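Local coordinates for protein Ufm1-specific protease (Caenorhabditis elegans, PDB 5EJJ) that acts as a thiol protease that cleaves the peptide bond at the C-terminal glycine of the ubiquitin-like modifier ufm-1 on its target proteins, at residues G35-R40 with G91-Q96; K44-V49 with V115-E120; H169-R174 with D187-G192; S300-Q305 with P333-S338; W407-G412 with K416-H421. All blocks are in the same frame, centred on the assembly; numbering follows the deposited sequence.

Interaction 1 of 5, residues G35-R40 with G91-Q96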
# COMPACT_ATOMS: atom_id res chain seq x y z
N GLY A 35 6.93 -14.73 -18.10
CA GLY A 35 6.30 -14.44 -16.82
C GLY A 35 5.20 -15.34 -16.31
O GLY A 35 4.77 -16.26 -17.00
N PHE A 36 4.74 -15.06 -15.09
CA PHE A 36 3.63 -15.81 -14.50
C PHE A 36 2.34 -14.99 -14.36
O PHE A 36 2.38 -13.77 -14.20
CB PHE A 36 4.03 -16.40 -13.15
CG PHE A 36 5.43 -16.92 -13.11
CD1 PHE A 36 6.45 -16.14 -12.58
CD2 PHE A 36 5.73 -18.17 -13.64
CE1 PHE A 36 7.75 -16.62 -12.54
CE2 PHE A 36 7.02 -18.66 -13.61
CZ PHE A 36 8.04 -17.88 -13.06
N VAL A 37 1.20 -15.69 -14.41
CA VAL A 37 -0.12 -15.07 -14.33
C VAL A 37 -0.90 -15.61 -13.12
O VAL A 37 -1.20 -16.80 -13.03
CB VAL A 37 -0.90 -15.28 -15.64
CG1 VAL A 37 -2.25 -14.61 -15.60
CG2 VAL A 37 -0.10 -14.75 -16.79
N PHE A 38 -1.22 -14.72 -12.19
CA PHE A 38 -1.82 -15.11 -10.93
C PHE A 38 -3.24 -14.57 -10.88
O PHE A 38 -3.51 -13.50 -11.42
CB PHE A 38 -1.01 -14.56 -9.78
CG PHE A 38 0.34 -15.17 -9.64
CD1 PHE A 38 0.49 -16.41 -9.03
CD2 PHE A 38 1.47 -14.51 -10.09
CE1 PHE A 38 1.76 -16.99 -8.87
CE2 PHE A 38 2.73 -15.07 -9.95
CZ PHE A 38 2.88 -16.31 -9.34
N GLY A 39 -4.15 -15.29 -10.24
CA GLY A 39 -5.53 -14.89 -10.31
C GLY A 39 -6.47 -15.71 -9.46
O GLY A 39 -6.05 -16.64 -8.76
N ARG A 40 -7.74 -15.33 -9.51
CA ARG A 40 -8.80 -16.03 -8.81
C ARG A 40 -9.40 -17.09 -9.75
O ARG A 40 -10.26 -16.79 -10.58
CB ARG A 40 -9.84 -15.03 -8.33
CG ARG A 40 -9.30 -13.99 -7.36
CD ARG A 40 -10.33 -12.89 -7.03
NE ARG A 40 -9.78 -11.95 -6.05
CZ ARG A 40 -9.96 -10.64 -6.08
NH1 ARG A 40 -10.68 -10.09 -7.05
NH2 ARG A 40 -9.43 -9.87 -5.13
N GLY A 91 0.06 -23.01 -15.55
CA GLY A 91 -1.31 -23.09 -15.08
C GLY A 91 -2.18 -23.72 -16.15
O GLY A 91 -1.86 -24.80 -16.62
N GLN A 92 -3.25 -23.04 -16.58
CA GLN A 92 -4.18 -23.63 -17.52
C GLN A 92 -4.36 -22.80 -18.81
O GLN A 92 -5.26 -23.05 -19.60
CB GLN A 92 -5.52 -23.92 -16.85
CG GLN A 92 -6.27 -22.68 -16.49
CD GLN A 92 -6.79 -22.69 -15.06
OE1 GLN A 92 -6.23 -22.02 -14.17
NE2 GLN A 92 -7.88 -23.45 -14.82
N PHE A 93 -3.48 -21.81 -19.01
CA PHE A 93 -3.42 -21.08 -20.28
C PHE A 93 -2.10 -20.35 -20.46
O PHE A 93 -1.30 -20.25 -19.52
CB PHE A 93 -4.57 -20.09 -20.43
CG PHE A 93 -4.55 -18.98 -19.42
CD1 PHE A 93 -3.73 -17.88 -19.58
CD2 PHE A 93 -5.38 -19.05 -18.30
CE1 PHE A 93 -3.70 -16.88 -18.64
CE2 PHE A 93 -5.37 -18.04 -17.35
CZ PHE A 93 -4.52 -16.95 -17.52
N THR A 94 -1.86 -19.85 -21.68
CA THR A 94 -0.73 -18.95 -21.91
C THR A 94 -1.16 -17.66 -22.63
O THR A 94 -1.82 -17.70 -23.67
CB THR A 94 0.42 -19.61 -22.69
OG1 THR A 94 0.84 -20.80 -21.99
CG2 THR A 94 1.59 -18.66 -22.77
N LEU A 95 -0.80 -16.52 -22.05
CA LEU A 95 -1.05 -15.26 -22.74
C LEU A 95 -0.07 -15.16 -23.90
O LEU A 95 1.14 -15.46 -23.76
CB LEU A 95 -0.89 -14.06 -21.81
CG LEU A 95 -1.82 -13.90 -20.60
CD1 LEU A 95 -1.44 -12.64 -19.85
CD2 LEU A 95 -3.26 -13.86 -21.03
N GLN A 96 -0.57 -14.74 -25.06
CA GLN A 96 0.30 -14.46 -26.19
C GLN A 96 0.54 -12.97 -26.27
O GLN A 96 -0.41 -12.18 -26.28
CB GLN A 96 -0.29 -15.02 -27.47
CG GLN A 96 -0.47 -16.53 -27.42
CD GLN A 96 0.84 -17.26 -27.16
OE1 GLN A 96 1.91 -16.80 -27.56
NE2 GLN A 96 0.75 -18.39 -26.48
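Val37 of strand 33-40 faces Phe93 and Leu95 across a gap where the nearest CA atoms, those of Val37 and Gly91, are 8.1 Å apart, with strand 74-81 running between 33-40 and 94-97. This is the mixed four-stranded sheet of the N-terminal MPN domain. The contact therefore crosses an intervening strand, over one face of the sheet. No hydrogen bond joins the two segments, and all three touching residues are buried. Val37 is the hub. Its CB points toward 91-96, and CG1 stands anti to the backbone N (chi1 -178°), which turns the two methyls to different partners. CG1 meets the far end of the Phe93 ring, 3.8 Å from Phe93 CZ, and also lies near CE1. The two side chains cross at about a right angle. In Phe93, CG stands between the backbone N and the carbonyl carbon (chi1 64°), which swings the ring across to Val37. The ring is also part of an aromatic group, packed edge-to-face with both Trp4 and Phe117. Val46 and Val76, on the neighbouring strands, flank Val37. Phe36 and Phe38 turn instead to helix 59-68, where both touch Leu65. Leu95 CB points toward 35-40, and the second methyl of Val37 completes the contact: CG2 sits 4.0 Å from Leu95 CD1.

Interaction 2 of 5, residues K44-V49 with V115-E120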
# COMPACT_ATOMS: atom_id res chain seq x y z
N LYS A 44 -12.32 -17.01 -12.78
CA LYS A 44 -11.57 -16.78 -14.00
C LYS A 44 -11.20 -15.32 -14.19
O LYS A 44 -11.48 -14.73 -15.23
CB LYS A 44 -12.33 -17.32 -15.19
CG LYS A 44 -12.35 -18.82 -15.21
CD LYS A 44 -13.15 -19.35 -16.39
CE LYS A 44 -12.67 -20.73 -16.82
NZ LYS A 44 -13.12 -21.81 -15.91
N GLN A 45 -10.58 -14.76 -13.14
CA GLN A 45 -10.23 -13.35 -13.09
C GLN A 45 -8.74 -13.17 -12.77
O GLN A 45 -8.29 -13.54 -11.71
CB GLN A 45 -11.08 -12.65 -12.03
CG GLN A 45 -10.87 -11.17 -11.98
CD GLN A 45 -11.50 -10.56 -10.77
OE1 GLN A 45 -11.45 -11.12 -9.69
NE2 GLN A 45 -12.09 -9.39 -10.94
N VAL A 46 -7.97 -12.61 -13.70
CA VAL A 46 -6.53 -12.46 -13.48
C VAL A 46 -6.28 -11.28 -12.57
O VAL A 46 -6.82 -10.22 -12.80
CB VAL A 46 -5.80 -12.25 -14.82
CG1 VAL A 46 -4.36 -11.89 -14.59
CG2 VAL A 46 -5.89 -13.49 -15.68
N ILE A 47 -5.45 -11.42 -11.54
CA ILE A 47 -5.22 -10.28 -10.65
C ILE A 47 -3.82 -9.70 -10.80
O ILE A 47 -3.65 -8.49 -10.70
CB ILE A 47 -5.49 -10.64 -9.17
CG1 ILE A 47 -6.91 -11.13 -8.99
CG2 ILE A 47 -5.28 -9.45 -8.28
CD1 ILE A 47 -7.92 -10.13 -9.37
N HIS A 48 -2.82 -10.55 -11.02
CA HIS A 48 -1.42 -10.11 -11.10
C HIS A 48 -0.73 -10.74 -12.30
O HIS A 48 -0.65 -11.96 -12.40
CB HIS A 48 -0.62 -10.54 -9.87
CG HIS A 48 -1.12 -9.97 -8.58
ND1 HIS A 48 -1.05 -8.62 -8.28
CD2 HIS A 48 -1.66 -10.57 -7.49
CE1 HIS A 48 -1.55 -8.42 -7.07
NE2 HIS A 48 -1.93 -9.58 -6.57
N VAL A 49 -0.20 -9.92 -13.20
CA VAL A 49 0.66 -10.45 -14.24
C VAL A 49 2.10 -10.07 -13.91
O VAL A 49 2.46 -8.90 -13.88
CB VAL A 49 0.25 -9.95 -15.61
CG1 VAL A 49 1.20 -10.49 -16.65
CG2 VAL A 49 -1.16 -10.39 -15.91
N VAL A 115 -8.27 -14.65 -27.49
CA VAL A 115 -9.73 -14.61 -27.67
C VAL A 115 -10.57 -14.86 -26.41
O VAL A 115 -11.67 -14.30 -26.28
CB VAL A 115 -10.23 -15.50 -28.85
CG1 VAL A 115 -9.42 -15.26 -30.09
CG2 VAL A 115 -10.19 -16.96 -28.49
N MET A 116 -10.09 -15.67 -25.48
CA MET A 116 -10.93 -15.96 -24.33
C MET A 116 -10.84 -14.91 -23.22
O MET A 116 -11.60 -14.95 -22.26
CB MET A 116 -10.77 -17.39 -23.82
CG MET A 116 -9.40 -17.80 -23.32
SD MET A 116 -9.52 -19.36 -22.39
CE MET A 116 -7.79 -19.85 -22.30
N PHE A 117 -9.96 -13.92 -23.39
CA PHE A 117 -9.85 -12.86 -22.38
C PHE A 117 -10.67 -11.61 -22.67
O PHE A 117 -10.87 -11.25 -23.82
CB PHE A 117 -8.40 -12.49 -22.15
CG PHE A 117 -7.65 -13.56 -21.44
CD1 PHE A 117 -7.24 -14.69 -22.13
CD2 PHE A 117 -7.42 -13.47 -20.08
CE1 PHE A 117 -6.58 -15.70 -21.48
CE2 PHE A 117 -6.75 -14.48 -19.42
CZ PHE A 117 -6.33 -15.60 -20.12
N ASN A 118 -11.14 -10.97 -21.60
CA ASN A 118 -11.86 -9.70 -21.67
C ASN A 118 -11.19 -8.65 -20.82
O ASN A 118 -10.96 -8.89 -19.66
CB ASN A 118 -13.26 -9.85 -21.12
CG ASN A 118 -14.20 -10.50 -22.09
OD1 ASN A 118 -13.94 -11.60 -22.59
ND2 ASN A 118 -15.33 -9.83 -22.36
N ASN A 119 -10.89 -7.48 -21.38
CA ASN A 119 -10.35 -6.37 -20.59
C ASN A 119 -11.32 -5.78 -19.56
O ASN A 119 -12.49 -5.60 -19.83
CB ASN A 119 -9.84 -5.24 -21.47
CG ASN A 119 -9.28 -4.11 -20.65
OD1 ASN A 119 -8.16 -4.19 -20.15
ND2 ASN A 119 -10.07 -3.07 -20.46
N GLU A 120 -10.82 -5.47 -18.38
CA GLU A 120 -11.70 -5.02 -17.32
C GLU A 120 -10.88 -4.28 -16.29
O GLU A 120 -9.73 -4.62 -16.06
CB GLU A 120 -12.39 -6.21 -16.70
CG GLU A 120 -12.65 -6.12 -15.21
CD GLU A 120 -13.64 -7.18 -14.74
OE1 GLU A 120 -14.73 -7.26 -15.38
OE2 GLU A 120 -13.33 -7.94 -13.77
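This is a mixed contact, one apolar pair and one weak polar pair, between strand 45-53 at the edge of the four-stranded sheet and the segment around strand 117-119: Val46 meets Phe117, and Gln45 meets Glu120. Strand 4-6 mediates between them. It pairs in parallel with 117-119, and Phe5 forms backbone hydrogen bonds with Lys44 and Val46. Val46 points toward the other segment and places CG2 at the edge of the Phe117 ring, in its plane, 4.0 Å from Phe117 CE2. The side chains cross at about a right angle. The same ring also meets Trp4 and touches Phe110 of helix 107-113. In the MPN domain, the strand carrying Gln45 is irregular. Lys44 and Gln45 both face Arg40 in a G1 beta bulge, and Ile47 and His48 both face Phe38 in a classic bulge. Gln45 is stretched out, with CG anti to the backbone N (chi1 -175°), and this carries its amide to the carboxylate of Glu120. Gln45 NE2 donates to Glu120 OE2 in a weak hydrogen bond of 3.4 Å, with an N-H...O angle of 151°. The amide and carboxylate planes stand 85° apart. The other end of the amide is more firmly engaged, because Gln45 OE1 accepts from Arg40 NH1. Arg40 is placed in turn by a salt bridge from its NE to Asp72 OD2.

Interaction 3 of 5, residues H169-R174 with D187-G192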
# COMPACT_ATOMS: atom_id res chain seq x y z
N HIS A 169 -17.35 -9.64 18.87
CA HIS A 169 -18.44 -9.88 17.94
C HIS A 169 -18.85 -11.34 17.93
O HIS A 169 -19.75 -11.73 17.19
CB HIS A 169 -18.03 -9.48 16.53
CG HIS A 169 -17.76 -8.02 16.37
ND1 HIS A 169 -18.76 -7.10 16.14
CD2 HIS A 169 -16.60 -7.32 16.38
CE1 HIS A 169 -18.22 -5.90 16.02
NE2 HIS A 169 -16.91 -6.00 16.17
N GLY A 170 -18.19 -12.16 18.75
CA GLY A 170 -18.58 -13.55 18.85
C GLY A 170 -18.41 -14.31 17.55
O GLY A 170 -19.29 -15.05 17.09
N LEU A 171 -17.24 -14.10 16.95
CA LEU A 171 -16.89 -14.69 15.68
C LEU A 171 -15.87 -15.79 15.91
O LEU A 171 -14.89 -15.61 16.66
CB LEU A 171 -16.29 -13.62 14.78
CG LEU A 171 -17.30 -12.54 14.42
CD1 LEU A 171 -16.69 -11.51 13.50
CD2 LEU A 171 -18.48 -13.24 13.78
N VAL A 172 -16.10 -16.94 15.28
CA VAL A 172 -15.15 -18.01 15.38
C VAL A 172 -14.90 -18.65 14.01
O VAL A 172 -15.83 -19.08 13.33
CB VAL A 172 -15.54 -19.05 16.50
CG1 VAL A 172 -16.95 -19.54 16.31
CG2 VAL A 172 -14.60 -20.23 16.52
N ILE A 173 -13.63 -18.66 13.59
CA ILE A 173 -13.23 -19.46 12.44
C ILE A 173 -12.43 -20.68 12.90
O ILE A 173 -11.49 -20.56 13.69
CB ILE A 173 -12.44 -18.64 11.40
CG1 ILE A 173 -13.22 -17.40 11.00
CG2 ILE A 173 -12.15 -19.49 10.15
CD1 ILE A 173 -12.34 -16.31 10.50
N ARG A 174 -12.83 -21.84 12.40
CA ARG A 174 -12.36 -23.10 12.93
C ARG A 174 -12.75 -24.11 11.89
O ARG A 174 -13.66 -23.85 11.12
CB ARG A 174 -13.10 -23.40 14.22
CG ARG A 174 -12.39 -24.31 15.24
CD ARG A 174 -13.37 -24.82 16.31
NE ARG A 174 -14.59 -25.28 15.65
CZ ARG A 174 -15.74 -24.60 15.59
NH1 ARG A 174 -15.86 -23.41 16.19
NH2 ARG A 174 -16.77 -25.12 14.93
N ASP A 187 -20.75 -11.10 6.25
CA ASP A 187 -21.30 -10.11 5.33
C ASP A 187 -21.50 -8.74 5.94
O ASP A 187 -21.21 -7.72 5.31
CB ASP A 187 -22.58 -10.61 4.72
CG ASP A 187 -22.34 -11.65 3.66
OD1 ASP A 187 -21.21 -12.16 3.60
OD2 ASP A 187 -23.28 -11.97 2.89
N LYS A 188 -21.99 -8.72 7.17
CA LYS A 188 -22.10 -7.49 7.93
C LYS A 188 -20.82 -6.65 7.86
O LYS A 188 -20.88 -5.42 7.80
CB LYS A 188 -22.50 -7.80 9.38
CG LYS A 188 -22.15 -6.69 10.38
CD LYS A 188 -22.82 -6.90 11.75
CE LYS A 188 -22.34 -8.16 12.48
NZ LYS A 188 -22.31 -7.99 13.98
N PHE A 189 -19.65 -7.30 7.84
CA PHE A 189 -18.37 -6.59 7.92
C PHE A 189 -17.68 -6.42 6.59
O PHE A 189 -16.83 -5.54 6.44
CB PHE A 189 -17.37 -7.34 8.80
CG PHE A 189 -17.86 -7.65 10.16
CD1 PHE A 189 -18.52 -8.85 10.41
CD2 PHE A 189 -17.64 -6.76 11.21
CE1 PHE A 189 -18.96 -9.14 11.68
CE2 PHE A 189 -18.08 -7.05 12.48
CZ PHE A 189 -18.75 -8.24 12.72
N SER A 190 -17.98 -7.29 5.64
CA SER A 190 -17.21 -7.29 4.41
C SER A 190 -17.93 -6.68 3.22
O SER A 190 -17.52 -6.93 2.09
CB SER A 190 -16.77 -8.71 4.08
OG SER A 190 -17.86 -9.60 3.98
N LYS A 191 -18.97 -5.89 3.46
CA LYS A 191 -19.95 -5.60 2.41
C LYS A 191 -19.46 -4.67 1.30
O LYS A 191 -19.37 -5.08 0.13
CB LYS A 191 -21.26 -5.07 2.98
CG LYS A 191 -22.45 -5.35 2.05
CD LYS A 191 -23.62 -4.40 2.31
CE LYS A 191 -24.72 -4.50 1.25
NZ LYS A 191 -25.71 -3.38 1.39
N GLY A 192 -19.17 -3.43 1.65
CA GLY A 192 -18.56 -2.55 0.67
C GLY A 192 -17.17 -2.30 1.19
O GLY A 192 -16.67 -1.17 1.17
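Phe189 and His169 form a T-shaped aromatic pair. The edge of the Phe189 ring points at the face of the His169 ring, with centroids 4.9 Å apart and planes at 87°. Phe189 CG is anti to the carbonyl carbon (chi1 -55°), which sends the ring out to the imidazole. Phe189 CE2 lies over the centre of the imidazole, and Phe189 CZ is 3.6 Å from His169 ND1. The apolar part is Leu171, whose CD1 is 3.8 Å from Phe189 CE1. Lys188 adds a neighbour without bonding: its NZ is 4.2 Å from His169 ND1, while its CG covers one face of the Phe189 ring. Replacing Phe189 with an alanine would probably leave the imidazole face of His169 without its aromatic partner and open a gap beside Leu171 CD1. Further in, Phe189 also touches Ile200 on strand 199-205. Here a short, weakly bonded helix packs on the start of edge strand 171-173 of a five-stranded mixed sheet and the loop before it, at a G1 beta bulge where Gly170 and Leu171 both face Asn166.

Interaction 4 of 5, residues S300-Q305 with P333-S338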
# COMPACT_ATOMS: atom_id res chain seq x y z
N SER A 300 -4.97 -6.24 -4.66
CA SER A 300 -4.94 -7.24 -3.62
C SER A 300 -3.59 -7.00 -2.94
O SER A 300 -2.68 -6.46 -3.58
CB SER A 300 -5.08 -8.64 -4.24
OG SER A 300 -4.61 -9.68 -3.38
N LEU A 301 -3.48 -7.38 -1.67
CA LEU A 301 -2.31 -7.08 -0.85
C LEU A 301 -1.10 -7.94 -1.20
O LEU A 301 -1.23 -8.93 -1.91
CB LEU A 301 -2.66 -7.26 0.63
CG LEU A 301 -3.81 -6.38 1.13
CD1 LEU A 301 -4.31 -6.86 2.48
CD2 LEU A 301 -3.35 -4.93 1.23
N LEU A 302 0.06 -7.54 -0.69
CA LEU A 302 1.32 -8.25 -0.87
C LEU A 302 1.87 -8.57 0.51
O LEU A 302 1.93 -7.69 1.37
CB LEU A 302 2.33 -7.37 -1.59
CG LEU A 302 3.81 -7.78 -1.64
CD1 LEU A 302 4.06 -8.93 -2.57
CD2 LEU A 302 4.59 -6.63 -2.12
N HIS A 303 2.27 -9.82 0.73
CA HIS A 303 2.60 -10.30 2.07
C HIS A 303 4.03 -10.78 2.12
O HIS A 303 4.43 -11.61 1.34
CB HIS A 303 1.69 -11.43 2.45
CG HIS A 303 0.26 -11.18 2.13
ND1 HIS A 303 -0.67 -10.86 3.10
CD2 HIS A 303 -0.42 -11.21 0.96
CE1 HIS A 303 -1.85 -10.70 2.53
NE2 HIS A 303 -1.72 -10.90 1.23
N LEU A 304 4.81 -10.26 3.06
CA LEU A 304 6.22 -10.59 3.05
C LEU A 304 6.78 -10.71 4.45
O LEU A 304 6.43 -9.93 5.34
CB LEU A 304 7.00 -9.52 2.28
CG LEU A 304 6.67 -9.30 0.81
CD1 LEU A 304 7.41 -8.09 0.31
CD2 LEU A 304 7.02 -10.53 -0.01
N GLN A 305 7.64 -11.70 4.61
CA GLN A 305 8.50 -11.83 5.78
C GLN A 305 9.79 -11.11 5.41
O GLN A 305 10.41 -11.45 4.39
CB GLN A 305 8.78 -13.29 6.05
CG GLN A 305 7.52 -14.08 6.20
CD GLN A 305 6.71 -13.55 7.33
OE1 GLN A 305 5.68 -12.92 7.13
NE2 GLN A 305 7.19 -13.76 8.56
N PRO A 333 10.36 4.44 -3.29
CA PRO A 333 10.20 3.30 -2.39
C PRO A 333 8.78 2.74 -2.36
O PRO A 333 7.79 3.46 -2.48
CB PRO A 333 10.58 3.88 -1.02
CG PRO A 333 10.29 5.30 -1.10
CD PRO A 333 10.56 5.70 -2.54
N VAL A 334 8.70 1.42 -2.18
CA VAL A 334 7.43 0.72 -2.06
C VAL A 334 7.41 -0.18 -0.82
O VAL A 334 6.37 -0.32 -0.19
CB VAL A 334 7.12 -0.11 -3.32
CG1 VAL A 334 5.77 -0.77 -3.21
CG2 VAL A 334 7.15 0.78 -4.55
N LEU A 335 8.55 -0.76 -0.44
CA LEU A 335 8.57 -1.83 0.57
C LEU A 335 9.34 -1.49 1.83
O LEU A 335 9.93 -2.37 2.46
CB LEU A 335 9.18 -3.10 -0.03
CG LEU A 335 8.50 -3.65 -1.28
CD1 LEU A 335 9.31 -4.78 -1.84
CD2 LEU A 335 7.09 -4.11 -0.95
N ARG A 336 9.37 -0.22 2.20
CA ARG A 336 10.05 0.14 3.44
C ARG A 336 9.14 -0.19 4.60
O ARG A 336 7.93 -0.06 4.51
CB ARG A 336 10.38 1.62 3.46
CG ARG A 336 11.14 2.07 2.25
CD ARG A 336 12.51 1.47 2.23
NE ARG A 336 13.27 1.87 3.41
CZ ARG A 336 13.99 2.99 3.49
NH1 ARG A 336 14.06 3.81 2.44
NH2 ARG A 336 14.64 3.27 4.62
N LEU A 337 9.75 -0.62 5.70
CA LEU A 337 9.04 -0.96 6.93
C LEU A 337 8.01 0.11 7.27
O LEU A 337 6.91 -0.17 7.75
CB LEU A 337 10.05 -1.10 8.05
CG LEU A 337 9.86 -2.20 9.08
CD1 LEU A 337 8.89 -3.27 8.58
CD2 LEU A 337 11.22 -2.81 9.40
N SER A 338 8.39 1.35 6.99
CA SER A 338 7.58 2.54 7.24
C SER A 338 6.29 2.57 6.40
O SER A 338 5.32 3.26 6.75
CB SER A 338 8.45 3.76 6.93
OG SER A 338 7.70 4.77 6.29
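Leu335 sets one methyl, CD2, against two leucines of strand 302-306. It lies 3.7 Å from Leu302 CD2 and 4.2 Å from Leu304 CD1. Leu302 and Leu304 are two positions apart on the strand, so both point toward the 333-338 loop, and each crosses Leu335 at about a right angle. Leu302 has CG anti to its backbone N (chi1 168°), whereas Leu304 keeps CG beside the N (chi1 -61°). The different torsions bring the two methyls to the same partner. All three residues are buried. In the next shell, Leu322 of helix 312-325 touches both Leu304 and Leu335, and Tyr293 touches Leu335. The strand is held by pairing with 289-293, through backbone bonds of Leu302 with Tyr293 and of Leu304 with Ala291. The loop has no regular structure. It is fastened by Gln339, whose NE2 donates to Pro333 O and whose OE1 accepts from Arg336 N. The contact thus seats this loop on a two-stranded antiparallel sheet and a helix in the UfSP2 N-terminal family region. No hydrogen bond crosses between the segments; the join rests on methyl packing and has no directional bond to fix its register.

Interaction 5 of 5, residues W407-G412 with K416-H421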
# COMPACT_ATOMS: atom_id res chain seq x y z
N TRP A 407 3.27 12.43 5.25
CA TRP A 407 3.37 11.93 3.89
C TRP A 407 4.75 11.34 3.66
O TRP A 407 4.89 10.34 2.97
CB TRP A 407 3.08 13.01 2.86
CG TRP A 407 3.14 12.57 1.43
CD1 TRP A 407 2.08 12.34 0.62
CD2 TRP A 407 4.31 12.33 0.64
NE1 TRP A 407 2.51 11.97 -0.63
CE2 TRP A 407 3.88 11.95 -0.64
CE3 TRP A 407 5.68 12.39 0.88
CZ2 TRP A 407 4.76 11.64 -1.67
CZ3 TRP A 407 6.56 12.07 -0.15
CH2 TRP A 407 6.10 11.71 -1.40
N PHE A 408 5.78 11.94 4.25
CA PHE A 408 7.14 11.44 4.05
C PHE A 408 7.46 10.10 4.76
O PHE A 408 8.33 9.34 4.30
CB PHE A 408 8.19 12.53 4.34
CG PHE A 408 8.42 13.47 3.18
CD1 PHE A 408 7.71 14.66 3.09
CD2 PHE A 408 9.33 13.15 2.18
CE1 PHE A 408 7.91 15.51 2.01
CE2 PHE A 408 9.53 13.99 1.09
CZ PHE A 408 8.82 15.18 1.01
N ILE A 409 6.77 9.79 5.85
CA ILE A 409 6.96 8.47 6.41
C ILE A 409 6.09 7.45 5.67
O ILE A 409 6.60 6.45 5.16
CB ILE A 409 6.82 8.40 7.95
CG1 ILE A 409 5.54 9.07 8.43
CG2 ILE A 409 8.00 9.11 8.61
CD1 ILE A 409 5.71 9.67 9.85
N LEU A 410 4.80 7.75 5.53
CA LEU A 410 3.88 6.85 4.84
C LEU A 410 4.28 6.54 3.39
O LEU A 410 3.62 5.75 2.72
CB LEU A 410 2.46 7.39 4.88
CG LEU A 410 1.66 6.88 6.08
CD1 LEU A 410 2.50 6.95 7.33
CD2 LEU A 410 0.38 7.65 6.30
N ASN A 411 5.37 7.16 2.92
CA ASN A 411 5.82 6.98 1.54
C ASN A 411 7.23 6.45 1.45
O ASN A 411 7.77 6.28 0.34
CB ASN A 411 5.62 8.24 0.73
CG ASN A 411 4.17 8.42 0.30
OD1 ASN A 411 3.80 8.13 -0.85
ND2 ASN A 411 3.32 8.87 1.23
N GLY A 412 7.82 6.18 2.62
CA GLY A 412 9.07 5.45 2.73
C GLY A 412 10.32 6.30 2.63
O GLY A 412 11.38 5.83 2.20
N LYS A 416 11.65 8.62 10.94
CA LYS A 416 11.55 9.59 12.03
C LYS A 416 10.11 10.05 12.17
O LYS A 416 9.46 10.37 11.17
CB LYS A 416 12.44 10.81 11.79
CG LYS A 416 13.77 10.56 11.07
CD LYS A 416 14.63 11.84 11.07
CE LYS A 416 15.90 11.72 10.22
NZ LYS A 416 17.09 11.31 11.02
N PRO A 417 9.61 10.12 13.41
CA PRO A 417 8.19 10.42 13.67
C PRO A 417 7.85 11.90 13.47
O PRO A 417 8.74 12.76 13.61
CB PRO A 417 8.02 10.03 15.13
CG PRO A 417 9.38 10.30 15.74
CD PRO A 417 10.40 10.02 14.65
N VAL A 418 6.59 12.21 13.16
CA VAL A 418 6.19 13.61 13.00
C VAL A 418 6.42 14.43 14.28
O VAL A 418 6.03 14.01 15.38
CB VAL A 418 4.73 13.77 12.46
CG1 VAL A 418 4.41 12.63 11.52
CG2 VAL A 418 3.69 13.86 13.59
N PRO A 419 7.11 15.57 14.14
CA PRO A 419 7.48 16.41 15.29
C PRO A 419 6.31 17.14 15.96
O PRO A 419 5.26 17.38 15.36
CB PRO A 419 8.48 17.41 14.69
CG PRO A 419 9.02 16.72 13.44
CD PRO A 419 7.83 15.98 12.91
N SER A 420 6.51 17.45 17.24
CA SER A 420 5.57 18.23 18.04
C SER A 420 5.87 19.70 17.79
O SER A 420 6.96 20.04 17.30
CB SER A 420 5.78 17.93 19.52
OG SER A 420 7.15 18.12 19.87
N HIS A 421 4.93 20.58 18.15
CA HIS A 421 5.15 22.01 18.03
C HIS A 421 6.49 22.36 18.64
O HIS A 421 7.36 22.91 17.96
CB HIS A 421 4.07 22.81 18.73
CG HIS A 421 2.68 22.45 18.32
ND1 HIS A 421 2.09 21.26 18.69
CD2 HIS A 421 1.75 23.13 17.61
CE1 HIS A 421 0.86 21.22 18.20
NE2 HIS A 421 0.63 22.34 17.55
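Ile409, at the end of helix 396-409, turns its side chain to the chain that doubles back at 416-418. Its CG1 stands between the backbone N and the carbonyl carbon (chi1 50°), which turns CG2 to Lys416 O and CD1 to Val418, with CD1 also near that carbonyl. CD1 lies 3.6 Å from Val418 CG1, and the two side chains cross at about a right angle. Lys416 O also accepts a hydrogen bond from Trp405 NE1, one turn back in the helix, and Trp405 touches Val418 as well. Lys416 contributes mainly its backbone. Just past the helix end, Asn411 turns back so that ND2 donates to Trp407 O, 2.8 Å away with an N-H...O angle of 138°, on a lone pair in the carbonyl plane, though the oxygen sits out of the plane of the Asn411 amide. The same nitrogen lies over one face of the Trp407 indole, toward its rim. Trp407 CE3 in turn covers the centre of the Phe408 ring. Gly412, with positive phi, fits the C-prime position of a Schellman motif. The chain then runs to Ser420, the N-cap of the next helix. Across the segments the contact is apolar but for Lys416 O, which has the indole N-H of Trp405 as hydrogen-bond partner, while Ile409 only packs against it.

In the fold
Interactions 1 and 2 are one continuous core, with centres 9 Å apart: strands 33-40 and 45-53 are neighbours in one sheet, Val37 CG1 packs 3.6 Å from Val46 CG1, and the Phe93 and Phe117 rings join the two contacts. Interaction 2 also touches interaction 4, where Ile47 and His48 meet Ser300. Interaction 4 then borders interaction 5, 18 Å away between centres, with Pro333 and Arg336 beside Gly412. A chain of contacts thus runs from the MPN domain to the peptidase region. Interaction 3 stands apart, about 11 Å from interaction 1 between nearest atoms. None lies at the active site, but interaction 5 ends the helix that begins at Cys396, the inferred catalytic cysteine.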